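Local coordinates for Slr0280 protein (Synechocystis sp., PDB 5H3K) that is of unknown function but carries a phosphodiester glycosidase (NAGPA) family region, so it may cleave the sugar-phosphate glycosidic bond of phosphodiesters, at residues I338-F343 and L574-G578. Coordinates in Å, arbitrary orientation, origin at the centre of the assembly. Numbering follows the deposited sequence.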
loop_
_atom_site.group_PDB
_atom_site.type_symbol
_atom_site.label_atom_id
_atom_site.label_comp_id
_atom_site.label_asym_id
_atom_site.label_seq_id
_atom_site.Cartn_x
_atom_site.Cartn_y
_atom_site.Cartn_z
ATOM N N ILE A 338 -1.358 -1.044 2.667
ATOM C CA ILE A 338 -1.277 0.396 2.427
ATOM C C ILE A 338 0.152 0.828 2.734
ATOM O O ILE A 338 0.806 0.264 3.618
ATOM C CB ILE A 338 -2.328 1.184 3.256
ATOM C CG1 ILE A 338 -2.409 2.640 2.775
ATOM C CG2 ILE A 338 -2.033 1.095 4.761
ATOM C CD1 ILE A 338 -3.552 3.437 3.416
ATOM N N ASN A 339 0.666 1.796 1.985
ATOM C CA ASN A 339 1.969 2.373 2.309
ATOM C C ASN A 339 1.930 2.957 3.721
ATOM O O ASN A 339 0.872 3.416 4.206
ATOM C CB ASN A 339 2.318 3.478 1.310
ATOM C CG ASN A 339 1.484 4.713 1.524
ATOM O OD1 ASN A 339 0.282 4.726 1.228
ATOM N ND2 ASN A 339 2.102 5.759 2.082
ATOM N N ALA A 340 3.066 2.936 4.407
ATOM C CA ALA A 340 3.049 3.267 5.830
ATOM C C ALA A 340 4.055 4.333 6.261
ATOM O O ALA A 340 3.755 5.532 6.227
ATOM C CB ALA A 340 3.186 1.974 6.689
ATOM N N GLY A 341 5.247 3.920 6.688
ATOM C CA GLY A 341 6.145 4.849 7.356
ATOM C C GLY A 341 6.968 5.787 6.473
ATOM O O GLY A 341 7.213 5.510 5.296
ATOM N N PHE A 342 7.427 6.891 7.061
ATOM C CA PHE A 342 8.338 7.811 6.388
ATOM C C PHE A 342 9.728 7.200 6.182
ATOM O O PHE A 342 10.168 6.329 6.945
ATOM C CB PHE A 342 8.460 9.093 7.205
ATOM C CG PHE A 342 7.174 9.858 7.312
ATOM C CD1 PHE A 342 6.493 9.944 8.518
ATOM C CD2 PHE A 342 6.645 10.485 6.193
ATOM C CE1 PHE A 342 5.289 10.659 8.615
ATOM C CE2 PHE A 342 5.441 11.206 6.273
ATOM C CZ PHE A 342 4.771 11.293 7.471
ATOM N N PHE A 343 10.413 7.662 5.147
ATOM C CA PHE A 343 11.729 7.150 4.796
ATOM C C PHE A 343 12.495 8.211 4.029
ATOM O O PHE A 343 11.917 9.209 3.573
ATOM C CB PHE A 343 11.613 5.854 3.957
ATOM C CG PHE A 343 10.843 6.019 2.647
ATOM C CD1 PHE A 343 9.454 5.940 2.623
ATOM C CD2 PHE A 343 11.515 6.246 1.449
ATOM C CE1 PHE A 343 8.737 6.097 1.425
ATOM C CE2 PHE A 343 10.809 6.404 0.246
ATOM C CZ PHE A 343 9.411 6.329 0.242
ATOM N N LEU A 574 -4.272 7.899 12.445
ATOM C CA LEU A 574 -2.858 8.207 12.282
ATOM C C LEU A 574 -2.595 8.525 10.824
ATOM O O LEU A 574 -2.915 7.721 9.929
ATOM C CB LEU A 574 -2.006 7.000 12.705
ATOM C CG LEU A 574 -0.510 7.067 12.396
ATOM C CD1 LEU A 574 0.131 8.145 13.243
ATOM C CD2 LEU A 574 0.111 5.691 12.693
ATOM N N ASN A 575 -2.020 9.698 10.577
ATOM C CA ASN A 575 -1.556 10.056 9.246
ATOM C C ASN A 575 -0.360 9.189 8.894
ATOM O O ASN A 575 0.561 9.047 9.701
ATOM C CB ASN A 575 -1.163 11.528 9.171
ATOM C CG ASN A 575 -0.842 11.964 7.751
ATOM O OD1 ASN A 575 -1.703 11.897 6.854
ATOM N ND2 ASN A 575 0.408 12.378 7.521
ATOM N N LEU A 576 -0.402 8.568 7.720
ATOM C CA LEU A 576 0.723 7.783 7.220
ATOM C C LEU A 576 1.413 8.639 6.167
ATOM O O LEU A 576 0.959 9.758 5.879
ATOM C CB LEU A 576 0.218 6.456 6.621
ATOM C CG LEU A 576 -0.473 5.492 7.610
ATOM C CD1 LEU A 576 -1.113 4.259 6.914
ATOM C CD2 LEU A 576 0.486 5.041 8.703
ATOM N N ASP A 577 2.506 8.149 5.587
ATOM C CA ASP A 577 3.191 8.886 4.520
ATOM C C ASP A 577 2.224 9.122 3.340
ATOM O O ASP A 577 1.371 8.284 3.038
ATOM C CB ASP A 577 4.432 8.092 4.080
ATOM C CG ASP A 577 5.336 8.850 3.116
ATOM O OD1 ASP A 577 5.301 10.107 3.043
ATOM O OD2 ASP A 577 6.132 8.150 2.431
ATOM N N GLY A 578 2.334 10.277 2.690
ATOM C CA GLY A 578 1.426 10.598 1.600
ATOM C C GLY A 578 2.116 10.978 0.306
ATOM O O GLY A 578 3.204 10.471 -0.007
HETATM O O HOH W 1 5.166 5.391 2.358
HETATM O O HOH W 2 8.612 9.291 3.173
#
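D577 is the residue most covered by the other segment (112 Å²), and both direct hydrogen bonds between the two strand ends use its backbone. Its N donates to A340 O (3.0 Å, 171° at the hydrogen), while its O accepts from N339 ND2 (2.8 Å, 154°). For N339 a p chi1 of 72° carries the amide to that carbonyl, OD1 being hydrogen-bonded to S532 OG and S583 N. CA-to-CB of D577 points toward 338-343, and chi1 t (-172°) places OD2 to accept from two waters, at 2.9 and 2.8 Å, which accept from N339 ND2 and F343 N (both 3.1 Å); S581 OG also hydrogen-bonds OD2. F342 (m) and F343 (p) both reach the carboxylate, F342 CE2 3.4 Å from D577 OD1 and F343 CE1 3.5 Å from D577 OD2; D577 N lies over one F342 face. L576 (chi1 m, chi2 t) sets CD1 3.9 Å from I338 CG2 and 3.5 Å from N339 O. The contact, partly within the phosphodiester glycosidase family region, joins two antiparallel sheets: strand 336-339 pairs with 584-586 and 600-609, strand 572-576 lies between 531-536 and 504-507, and helix 558-567 packs on N575.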